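Local atomic coordinates of putative antitoxin VapB45 (PDB entry 5AF3), a protein that is possibly the antitoxin component of a type II toxin-antitoxin system, with VapC45 as its cognate toxin. Residues A[107-116]-A[161-172]. Numbering follows the deposited sequence.
Sequences PHALASQDLC and LQQISFADDNLA
Two backbone hydrogen bonds, both 2.8 Å, tie the turn before helix 115-130 to the hairpin loop after strand 164-166: Ala172 N gives to Ala111 O, and Gln113 N to Asn170 O. They lie one residue before and after Ser112 and Leu171, a single antiparallel bridge and a non-hydrogen-bonded pair. A third bond joins side-chain amides: Asn170 ND2 reaches Gln113 OE1 (2.6 Å), which lies in the Asn170 amide plane, whereas the nitrogen stands above the Gln113 carbonyl plane.

Each segment is also shaped by a side-chain-to-backbone bond of its own. Ser112 OG accepts a capping bond from Asp114 N (3.0 Å), while Asp169 OD1 takes Leu171 N in an Asx turn within the beta hairpin joining 164-166 to 172-176. Asp169 OD2 forms a salt bridge with Arg12.

Aromatic and van der Waals contacts make up another group. Gln113 CA sits 3.5 Å from the Phe166 ring centroid in a CH-pi contact. CG anti to the backbone N (chi1 -178°) carries the Gln113 chain from over the ring centre toward Phe166 CB, its amide only 10° from parallel. Leu171 CD2 packs against His108 O (3.6 Å), while His108 ND1 is hydrogen-bonded to Glu77. Leu161 CD2 meets Leu115 CD2 (3.9 Å).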
loop_
_atom_site.group_PDB
_atom_site.type_symbol
_atom_site.label_atom_id
_atom_site.label_comp_id
_atom_site.label_asym_id
_atom_site.label_seq_id
_atom_site.Cartn_x
_atom_site.Cartn_y
_atom_site.Cartn_z
ATOM N N PRO A 107 -5.200 -31.309 -5.232
ATOM C CA PRO A 107 -5.172 -30.325 -6.307
ATOM C C PRO A 107 -5.302 -28.904 -5.762
ATOM O O PRO A 107 -5.999 -28.649 -4.754
ATOM C CB PRO A 107 -6.384 -30.707 -7.185
ATOM C CG PRO A 107 -6.543 -32.214 -6.912
ATOM C CD PRO A 107 -6.179 -32.397 -5.475
ATOM N N HIS A 108 -4.628 -27.990 -6.445
ATOM C CA HIS A 108 -4.664 -26.557 -6.060
ATOM C C HIS A 108 -4.407 -26.399 -4.553
ATOM O O HIS A 108 -5.063 -25.616 -3.875
ATOM C CB HIS A 108 -6.043 -25.946 -6.460
ATOM C CG HIS A 108 -6.302 -25.944 -7.937
ATOM N ND1 HIS A 108 -5.514 -25.253 -8.839
ATOM C CD2 HIS A 108 -7.276 -26.545 -8.675
ATOM C CE1 HIS A 108 -5.985 -25.440 -10.064
ATOM N NE2 HIS A 108 -7.049 -26.219 -9.990
ATOM N N ALA A 109 -3.465 -27.187 -4.003
ATOM C CA ALA A 109 -3.235 -27.199 -2.569
ATOM C C ALA A 109 -2.981 -25.799 -1.946
ATOM O O ALA A 109 -3.326 -25.573 -0.791
ATOM C CB ALA A 109 -2.024 -28.124 -2.241
ATOM N N LEU A 110 -2.314 -24.914 -2.696
ATOM C CA LEU A 110 -2.067 -23.546 -2.178
ATOM C C LEU A 110 -3.357 -22.823 -1.822
ATOM O O LEU A 110 -3.379 -21.993 -0.899
ATOM C CB LEU A 110 -1.267 -22.707 -3.165
ATOM C CG LEU A 110 0.172 -23.177 -3.426
ATOM C CD1 LEU A 110 0.834 -22.287 -4.418
ATOM C CD2 LEU A 110 0.933 -23.095 -2.108
ATOM N N ALA A 111 -4.430 -23.174 -2.539
ATOM C CA ALA A 111 -5.768 -22.573 -2.319
ATOM C C ALA A 111 -6.686 -23.446 -1.438
ATOM O O ALA A 111 -7.882 -23.190 -1.298
ATOM C CB ALA A 111 -6.418 -22.258 -3.663
ATOM N N SER A 112 -6.097 -24.445 -0.797
ATOM C CA SER A 112 -6.859 -25.397 0.002
ATOM C C SER A 112 -7.084 -24.985 1.444
ATOM O O SER A 112 -6.217 -24.416 2.086
ATOM C CB SER A 112 -6.152 -26.765 -0.033
ATOM O OG SER A 112 -6.755 -27.644 0.886
ATOM N N GLN A 113 -8.237 -25.375 1.980
ATOM C CA GLN A 113 -8.585 -25.156 3.360
ATOM C C GLN A 113 -7.620 -25.903 4.278
ATOM O O GLN A 113 -7.429 -25.517 5.414
ATOM C CB GLN A 113 -10.015 -25.617 3.623
ATOM C CG GLN A 113 -10.473 -25.385 5.053
ATOM C CD GLN A 113 -11.974 -25.458 5.188
ATOM O OE1 GLN A 113 -12.688 -25.766 4.225
ATOM N NE2 GLN A 113 -12.465 -25.174 6.383
ATOM N N ASP A 114 -6.995 -26.958 3.752
ATOM C CA ASP A 114 -6.124 -27.816 4.572
ATOM C C ASP A 114 -4.685 -27.305 4.621
ATOM O O ASP A 114 -3.860 -27.804 5.396
ATOM C CB ASP A 114 -6.125 -29.250 4.018
ATOM C CG ASP A 114 -7.444 -29.977 4.271
ATOM O OD1 ASP A 114 -8.178 -29.572 5.197
ATOM O OD2 ASP A 114 -7.723 -30.954 3.531
ATOM N N LEU A 115 -4.376 -26.309 3.798
ATOM C CA LEU A 115 -2.991 -25.822 3.734
ATOM C C LEU A 115 -2.563 -25.323 5.102
ATOM O O LEU A 115 -1.528 -25.715 5.614
ATOM C CB LEU A 115 -2.828 -24.697 2.705
ATOM C CG LEU A 115 -1.421 -24.087 2.697
ATOM C CD1 LEU A 115 -0.384 -25.083 2.120
ATOM C CD2 LEU A 115 -1.381 -22.770 1.880
ATOM N N CYS A 116 -3.345 -24.434 5.694
ATOM C CA CYS A 116 -2.879 -23.788 6.909
ATOM C C CYS A 116 -2.712 -24.786 8.069
ATOM O O CYS A 116 -1.727 -24.691 8.832
ATOM C CB CYS A 116 -3.748 -22.604 7.278
ATOM S SG CYS A 116 -2.996 -21.683 8.556
ATOM N N LEU A 161 -2.563 -16.540 5.271
ATOM C CA LEU A 161 -3.381 -17.732 5.059
ATOM C C LEU A 161 -4.757 -17.607 5.681
ATOM O O LEU A 161 -5.700 -18.103 5.112
ATOM C CB LEU A 161 -2.689 -18.978 5.648
ATOM C CG LEU A 161 -1.316 -19.283 5.031
ATOM C CD1 LEU A 161 -0.806 -20.673 5.471
ATOM C CD2 LEU A 161 -1.277 -19.195 3.528
ATOM N N GLN A 162 -4.825 -16.966 6.852
ATOM C CA GLN A 162 -6.042 -16.723 7.640
ATOM C C GLN A 162 -7.066 -15.834 6.937
ATOM O O GLN A 162 -8.240 -15.803 7.341
ATOM C CB GLN A 162 -5.670 -16.079 8.992
ATOM C CG GLN A 162 -5.211 -17.086 10.021
ATOM C CD GLN A 162 -4.432 -16.476 11.199
ATOM O OE1 GLN A 162 -4.103 -15.276 11.220
ATOM N NE2 GLN A 162 -4.144 -17.317 12.197
ATOM N N GLN A 163 -6.635 -15.101 5.921
ATOM C CA GLN A 163 -7.529 -14.177 5.180
ATOM C C GLN A 163 -8.443 -14.875 4.159
ATOM O O GLN A 163 -9.321 -14.235 3.570
ATOM C CB GLN A 163 -6.734 -13.086 4.453
ATOM C CG GLN A 163 -5.731 -12.283 5.328
ATOM C CD GLN A 163 -6.378 -11.768 6.581
ATOM O OE1 GLN A 163 -7.493 -11.259 6.542
ATOM N NE2 GLN A 163 -5.699 -11.902 7.702
ATOM N N ILE A 164 -8.193 -16.165 3.903
ATOM C CA ILE A 164 -8.844 -16.861 2.817
ATOM C C ILE A 164 -10.076 -17.568 3.366
ATOM O O ILE A 164 -10.016 -18.162 4.440
ATOM C CB ILE A 164 -7.878 -17.890 2.146
ATOM C CG1 ILE A 164 -6.602 -17.174 1.653
ATOM C CG2 ILE A 164 -8.550 -18.585 0.938
ATOM C CD1 ILE A 164 -5.564 -18.110 1.067
ATOM N N SER A 165 -11.188 -17.484 2.627
ATOM C CA SER A 165 -12.433 -18.191 2.986
ATOM C C SER A 165 -12.616 -19.324 2.001
ATOM O O SER A 165 -12.178 -19.218 0.861
ATOM C CB SER A 165 -13.634 -17.220 2.885
ATOM O OG SER A 165 -13.563 -16.282 3.930
ATOM N N PHE A 166 -13.311 -20.397 2.413
ATOM C CA PHE A 166 -13.389 -21.589 1.544
ATOM C C PHE A 166 -14.817 -22.015 1.139
ATOM O O PHE A 166 -15.734 -21.823 1.919
ATOM C CB PHE A 166 -12.621 -22.740 2.201
ATOM C CG PHE A 166 -11.179 -22.371 2.487
ATOM C CD1 PHE A 166 -10.232 -22.433 1.469
ATOM C CD2 PHE A 166 -10.817 -21.856 3.726
ATOM C CE1 PHE A 166 -8.905 -22.024 1.707
ATOM C CE2 PHE A 166 -9.490 -21.463 3.979
ATOM C CZ PHE A 166 -8.550 -21.535 2.947
ATOM N N ALA A 167 -14.955 -22.560 -0.074
ATOM C CA ALA A 167 -16.232 -23.050 -0.592
ATOM C C ALA A 167 -16.473 -24.486 -0.134
ATOM O O ALA A 167 -15.715 -25.007 0.712
ATOM C CB ALA A 167 -16.276 -22.943 -2.124
ATOM N N ASP A 168 -17.541 -25.103 -0.665
ATOM C CA ASP A 168 -17.930 -26.474 -0.304
ATOM C C ASP A 168 -16.783 -27.448 -0.529
ATOM O O ASP A 168 -16.549 -28.365 0.274
ATOM C CB ASP A 168 -19.157 -26.932 -1.108
ATOM C CG ASP A 168 -20.453 -26.841 -0.306
ATOM O OD1 ASP A 168 -20.414 -26.324 0.841
ATOM O OD2 ASP A 168 -21.515 -27.294 -0.817
ATOM N N ASP A 169 -16.069 -27.221 -1.626
ATOM C CA ASP A 169 -14.997 -28.097 -2.055
ATOM C C ASP A 169 -13.687 -27.883 -1.275
ATOM O O ASP A 169 -12.663 -28.452 -1.646
ATOM C CB ASP A 169 -14.756 -27.879 -3.544
ATOM C CG ASP A 169 -14.527 -26.425 -3.877
ATOM O OD1 ASP A 169 -14.365 -25.597 -2.932
ATOM O OD2 ASP A 169 -14.488 -26.117 -5.081
ATOM N N ASN A 170 -13.718 -27.078 -0.213
ATOM C CA ASN A 170 -12.493 -26.763 0.574
ATOM C C ASN A 170 -11.402 -26.022 -0.210
ATOM O O ASN A 170 -10.233 -26.069 0.180
ATOM C CB ASN A 170 -11.859 -28.043 1.148
ATOM C CG ASN A 170 -12.771 -28.757 2.114
ATOM O OD1 ASN A 170 -13.205 -29.875 1.839
ATOM N ND2 ASN A 170 -13.082 -28.115 3.246
ATOM N N LEU A 171 -11.769 -25.412 -1.336
ATOM C CA LEU A 171 -10.863 -24.478 -2.037
ATOM C C LEU A 171 -11.345 -23.040 -1.870
ATOM O O LEU A 171 -12.548 -22.810 -1.693
ATOM C CB LEU A 171 -10.732 -24.821 -3.503
ATOM C CG LEU A 171 -10.035 -26.174 -3.801
ATOM C CD1 LEU A 171 -9.986 -26.386 -5.254
ATOM C CD2 LEU A 171 -8.579 -26.143 -3.265
ATOM N N ALA A 172 -10.399 -22.088 -1.906
ATOM C CA ALA A 172 -10.695 -20.667 -1.733
ATOM C C ALA A 172 -11.936 -20.163 -2.528
ATOM O O ALA A 172 -12.079 -20.396 -3.722
ATOM C CB ALA A 172 -9.478 -19.829 -2.121
#